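Transcriptional regulator ComR (Streptococcus vestibularis F0396, PDB 6HU8) is a competence regulator of the RNPP family that probably binds DNA through a helix-turn-helix domain, which is joined to a tetratricopeptide domain linked to peptide signalling. Local coordinates at residues K181-F184 with D185-V188; M211-A214 with G215-S219. One frame throughout, in Å; residues are numbered along the deposited sequence.

Contact 1: K181-F184 with D185-V188; sequences KKIF and DRIV
The Phe184 ring carries Val188 CG2 over one face and Asp185 OD1 at its edge, near its plane. Val188 CG2 makes a CH-pi contact, 3.6 Å from the centroid of the Phe184 ring and 16° off its normal. The methyl is displaced toward the rim, where Phe184 CE2 is 3.5 Å from Val188 CG2. With CG anti to the backbone N (chi1 -179°), the phenyl group of Phe184 is placed where Val188, one turn later, can cover it. The carboxylate of Asp185, the adjacent residue, is turned 61° from the ring, and its OD1 comes within 3.5 Å of Phe184 CD2. The Phe184-Val188 pair is an i to i+4 contact on the first turns of helix 181-192 in the tetratricopeptide domain, and the backbone bond from Val188 N to Phe184 O, 2.8 Å long, spans the same interval. The ring is buried, with Leu173 of helix 160-173 also touching it, while Tyr179 meets it edge-to-face. On the exposed side, Lys181 bends at its third and fourth torsions to bring NZ 3.3 Å from Asp185 OD2, a salt bridge whose hydrogen bond is weak; Lys224 makes a second, long and weak ion pair with the same Asp185 oxygen.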
ATOM      1  N   LYS A 181       2.411  16.665   9.986  1.00 52.14           N
ATOM      2  CA  LYS A 181       3.765  16.195  10.219  1.00 53.72           C
ATOM      3  C   LYS A 181       3.799  15.050  11.217  1.00 53.14           C
ATOM      4  O   LYS A 181       4.653  14.174  11.124  1.00 53.82           O
ATOM      5  CB  LYS A 181       4.650  17.348  10.710  1.00 57.52           C
ATOM      6  CG  LYS A 181       6.095  17.268  10.252  1.00 57.63           C
ATOM      7  CD  LYS A 181       6.884  18.507  10.680  1.00 64.06           C
ATOM      8  CE  LYS A 181       7.300  18.430  12.147  1.00 67.56           C
ATOM      9  NZ  LYS A 181       8.233  17.288  12.388  1.00 66.66           N
ATOM     10  N   LYS A 182       2.867  15.059  12.168  1.00 54.86           N
ATOM     11  CA  LYS A 182       2.806  14.016  13.193  1.00 54.81           C
ATOM     12  C   LYS A 182       2.459  12.666  12.577  1.00 55.37           C
ATOM     13  O   LYS A 182       3.058  11.634  12.924  1.00 49.21           O
ATOM     14  CB  LYS A 182       1.784  14.369  14.279  1.00 57.49           C
ATOM     15  CG  LYS A 182       2.131  15.621  15.078  1.00 65.48           C
ATOM     16  CD  LYS A 182       0.984  16.037  16.015  1.00 66.71           C
ATOM     17  CE  LYS A 182       1.107  17.523  16.387  1.00 74.81           C
ATOM     18  NZ  LYS A 182       0.092  17.990  17.384  1.00 68.86           N
ATOM     19  N   ILE A 183       1.463  12.678  11.692  1.00 54.16           N
ATOM     20  CA  ILE A 183       1.035  11.459  11.023  1.00 54.80           C
ATOM     21  C   ILE A 183       2.161  10.905  10.157  1.00 47.91           C
ATOM     22  O   ILE A 183       2.494   9.716  10.247  1.00 52.05           O
ATOM     23  CB  ILE A 183      -0.206  11.689  10.147  1.00 54.72           C
ATOM     24  CG1 ILE A 183      -1.437  11.973  11.019  1.00 54.35           C
ATOM     25  CG2 ILE A 183      -0.443  10.488   9.235  1.00 48.61           C
ATOM     26  CD1 ILE A 183      -2.693  12.154  10.217  1.00 59.12           C
ATOM     27  N   PHE A 184       2.743  11.771   9.330  1.00 43.85           N
ATOM     28  CA  PHE A 184       3.819  11.360   8.431  1.00 47.78           C
ATOM     29  C   PHE A 184       4.959  10.694   9.197  1.00 47.39           C
ATOM     30  O   PHE A 184       5.366   9.572   8.878  1.00 45.30           O
ATOM     31  CB  PHE A 184       4.343  12.559   7.636  1.00 48.88           C
ATOM     32  CG  PHE A 184       5.439  12.208   6.652  1.00 45.52           C
ATOM     33  CD1 PHE A 184       5.132  11.625   5.423  1.00 46.84           C
ATOM     34  CD2 PHE A 184       6.777  12.459   6.956  1.00 48.23           C
ATOM     35  CE1 PHE A 184       6.141  11.297   4.512  1.00 43.42           C
ATOM     36  CE2 PHE A 184       7.799  12.134   6.050  1.00 46.58           C
ATOM     37  CZ  PHE A 184       7.477  11.559   4.826  1.00 44.59           C
ATOM     38  N   ASP A 185       5.458  11.364  10.230  1.00 46.99           N
ATOM     39  CA  ASP A 185       6.577  10.817  10.989  1.00 48.05           C
ATOM     40  C   ASP A 185       6.212   9.497  11.665  1.00 47.39           C
ATOM     41  O   ASP A 185       7.043   8.596  11.761  1.00 46.81           O
ATOM     42  CB  ASP A 185       7.077  11.819  12.042  1.00 53.55           C
ATOM     43  CG  ASP A 185       7.706  13.062  11.425  1.00 54.17           C
ATOM     44  OD1 ASP A 185       7.869  13.108  10.189  1.00 52.48           O
ATOM     45  OD2 ASP A 185       8.045  14.000  12.180  1.00 59.64           O
ATOM     46  N   ARG A 186       4.977   9.376  12.143  1.00 48.93           N
ATOM     47  CA  ARG A 186       4.558   8.128  12.767  1.00 49.83           C
ATOM     48  C   ARG A 186       4.550   6.999  11.746  1.00 47.08           C
ATOM     49  O   ARG A 186       5.022   5.895  12.020  1.00 47.13           O
ATOM     50  CB  ARG A 186       3.171   8.255  13.397  1.00 53.89           C
ATOM     51  CG  ARG A 186       2.708   6.983  14.111  1.00 56.24           C
ATOM     52  CD  ARG A 186       1.247   6.635  13.802  1.00 63.84           C
ATOM     53  NE  ARG A 186       0.407   7.826  13.671  1.00 67.30           N
ATOM     54  CZ  ARG A 186      -0.277   8.390  14.670  1.00 70.12           C
ATOM     55  NH1 ARG A 186      -1.019   9.470  14.443  1.00 61.92           N
ATOM     56  NH2 ARG A 186      -0.222   7.872  15.894  1.00 71.68           N
ATOM     57  N   ILE A 187       4.009   7.276  10.566  1.00 44.99           N
ATOM     58  CA  ILE A 187       3.936   6.246   9.531  1.00 43.99           C
ATOM     59  C   ILE A 187       5.339   5.848   9.062  1.00 43.65           C
ATOM     60  O   ILE A 187       5.679   4.656   9.030  1.00 43.67           O
ATOM     61  CB  ILE A 187       3.082   6.720   8.333  1.00 44.10           C
ATOM     62  CG1 ILE A 187       1.597   6.764   8.719  1.00 46.17           C
ATOM     63  CG2 ILE A 187       3.262   5.808   7.147  1.00 40.05           C
ATOM     64  CD1 ILE A 187       1.052   5.423   9.155  1.00 48.65           C
ATOM     65  N   VAL A 188       6.162   6.847   8.727  1.00 45.13           N
ATOM     66  CA  VAL A 188       7.532   6.594   8.280  1.00 43.53           C
ATOM     67  C   VAL A 188       8.270   5.753   9.304  1.00 43.87           C
ATOM     68  O   VAL A 188       8.906   4.761   8.955  1.00 43.76           O
ATOM     69  CB  VAL A 188       8.327   7.907   8.034  1.00 40.84           C
ATOM     70  CG1 VAL A 188       9.786   7.597   7.725  1.00 36.15           C
ATOM     71  CG2 VAL A 188       7.703   8.701   6.903  1.00 38.16           C
TER

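Contact 2: M211-A214 with G215-S219; sequences MAIA and GLKIS
Chi1 of -76° sets Lys217 CG beside its own backbone N, while in Ile213 the branch anti to the backbone N is CG2; with the lysine chain extended through chi3, the two side chains lie side by side, pointing the same way. Ile213 CG2 lies 4.1 Å from Lys217 CG, with Lys217 CD equally near, making this an aliphatic contact. The same stem leans over the preceding turn, with Lys217 CG 3.2 Å from Ile213 O. That carbonyl also accepts the backbone hydrogen bond from Lys217 N, at 2.7 Å and 167° at the hydrogen. Leu216 repeats the pattern: its CG, likewise beside its own N, approaches to 3.2 Å from Ala212 O, the acceptor of Leu216 N. These are successive i to i+4 pairs in the last turns of helix 200-219, within the tetratricopeptide domain, an array of packed helices. Different residues serve different neighbours: Leu216 touches Phe170 and Leu173 of helix 160-173, whereas Ile218 reaches Leu252 of helix 246-261. The stem of Lys217 is buried, and a bend at chi4 turns its amine to the carbonyl oxygens of Ser222 and Lys224, where hydrogen bonds satisfy it just beyond the helix end. Gly215 continues the backbone pattern, its N donating to Met211 O at 3.0 Å and 172°.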
ATOM      1  N   MET A 211      10.294   3.938  -1.271  1.00 36.76           N
ATOM      2  CA  MET A 211      10.628   4.876  -2.340  1.00 34.19           C
ATOM      3  C   MET A 211       9.819   6.155  -2.197  1.00 35.47           C
ATOM      4  O   MET A 211      10.363   7.250  -2.392  1.00 36.14           O
ATOM      5  CB  MET A 211      10.407   4.261  -3.728  1.00 34.49           C
ATOM      6  CG  MET A 211      11.499   3.238  -4.151  1.00 36.89           C
ATOM      7  SD  MET A 211      13.143   3.916  -4.480  1.00 39.14           S
ATOM      8  CE  MET A 211      12.901   4.588  -6.128  1.00 30.98           C
ATOM      9  N   ALA A 212       8.534   6.011  -1.865  1.00 34.35           N
ATOM     10  CA  ALA A 212       7.626   7.154  -1.688  1.00 36.10           C
ATOM     11  C   ALA A 212       8.082   8.080  -0.563  1.00 36.51           C
ATOM     12  O   ALA A 212       8.032   9.299  -0.695  1.00 36.13           O
ATOM     13  CB  ALA A 212       6.174   6.667  -1.411  1.00 39.45           C
ATOM     14  N   ILE A 213       8.489   7.482   0.551  1.00 35.05           N
ATOM     15  CA  ILE A 213       9.038   8.209   1.691  1.00 34.68           C
ATOM     16  C   ILE A 213      10.265   9.033   1.290  1.00 39.26           C
ATOM     17  O   ILE A 213      10.396  10.205   1.647  1.00 38.30           O
ATOM     18  CB  ILE A 213       9.407   7.209   2.810  1.00 38.35           C
ATOM     19  CG1 ILE A 213       8.131   6.614   3.425  1.00 35.24           C
ATOM     20  CG2 ILE A 213      10.321   7.843   3.845  1.00 32.68           C
ATOM     21  CD1 ILE A 213       8.355   5.393   4.301  1.00 37.68           C
ATOM     22  N   ALA A 214      11.161   8.428   0.519  1.00 32.68           N
ATOM     23  CA  ALA A 214      12.419   9.092   0.164  1.00 34.34           C
ATOM     24  C   ALA A 214      12.149  10.264  -0.762  1.00 39.70           C
ATOM     25  O   ALA A 214      12.693  11.353  -0.574  1.00 42.39           O
ATOM     26  CB  ALA A 214      13.374   8.106  -0.475  1.00 33.58           C
ATOM     27  N   GLY A 215      11.281  10.066  -1.749  1.00 37.09           N
ATOM     28  CA  GLY A 215      10.890  11.179  -2.599  1.00 35.66           C
ATOM     29  C   GLY A 215      10.195  12.291  -1.821  1.00 43.38           C
ATOM     30  O   GLY A 215      10.410  13.482  -2.089  1.00 42.59           O
ATOM     31  N   LEU A 216       9.359  11.912  -0.856  1.00 41.19           N
ATOM     32  CA  LEU A 216       8.637  12.895  -0.057  1.00 41.37           C
ATOM     33  C   LEU A 216       9.537  13.628   0.922  1.00 43.56           C
ATOM     34  O   LEU A 216       9.415  14.849   1.087  1.00 44.25           O
ATOM     35  CB  LEU A 216       7.487  12.227   0.704  1.00 45.28           C
ATOM     36  CG  LEU A 216       6.253  11.948  -0.152  1.00 42.17           C
ATOM     37  CD1 LEU A 216       5.259  11.072   0.621  1.00 40.73           C
ATOM     38  CD2 LEU A 216       5.622  13.268  -0.592  1.00 41.78           C
ATOM     39  N   LYS A 217      10.432  12.895   1.580  1.00 40.74           N
ATOM     40  CA  LYS A 217      11.402  13.524   2.476  1.00 41.93           C
ATOM     41  C   LYS A 217      12.205  14.610   1.742  1.00 45.18           C
ATOM     42  O   LYS A 217      12.546  15.645   2.335  1.00 45.31           O
ATOM     43  CB  LYS A 217      12.337  12.476   3.099  1.00 40.39           C
ATOM     44  CG  LYS A 217      11.679  11.660   4.222  1.00 41.05           C
ATOM     45  CD  LYS A 217      12.705  10.985   5.118  1.00 41.27           C
ATOM     46  CE  LYS A 217      12.133  10.677   6.497  1.00 45.76           C
ATOM     47  NZ  LYS A 217      11.781  11.957   7.208  1.00 48.04           N
ATOM     48  N   ILE A 218      12.463  14.412   0.450  1.00 41.94           N
ATOM     49  CA  ILE A 218      13.141  15.446  -0.335  1.00 43.21           C
ATOM     50  C   ILE A 218      12.194  16.612  -0.619  1.00 50.67           C
ATOM     51  O   ILE A 218      12.563  17.773  -0.450  1.00 49.81           O
ATOM     52  CB  ILE A 218      13.697  14.891  -1.658  1.00 43.35           C
ATOM     53  CG1 ILE A 218      14.890  13.981  -1.379  1.00 35.71           C
ATOM     54  CG2 ILE A 218      14.145  16.003  -2.568  1.00 41.89           C
ATOM     55  CD1 ILE A 218      15.359  13.193  -2.595  1.00 43.46           C
ATOM     56  N   SER A 219      10.964  16.307  -1.020  1.00 45.25           N
ATOM     57  CA  SER A 219      10.051  17.346  -1.489  1.00 50.02           C
ATOM     58  C   SER A 219       9.337  18.069  -0.339  1.00 50.04           C
ATOM     59  O   SER A 219       8.839  19.185  -0.507  1.00 55.52           O
ATOM     60  CB  SER A 219       9.019  16.745  -2.442  1.00 48.56           C
ATOM     61  OG  SER A 219       8.180  15.841  -1.740  1.00 53.72           O
TER

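How the contacts relate
Contact 1 closes before contact 2 opens: the first lies at the start of helix 181-192, the second at the end of helix 200-219, the next helix in the chain. Their centres are 13 Å apart, on the same side of the chain's centre, and both fall within the ComR tetratricopeptide range. They touch directly, as Val188 CG1 lies 3.9 Å from Ile213 CG2 and Phe184 CE1 lies 4.0 Å from Leu216 CD1. Phe184 and Val188 on one helix thus pack on Ile213, Leu216 and the Lys217 chain on the other, a largely apolar seam between consecutive helices. Helix 160-173 packs against both, joining them to the preceding part of the domain.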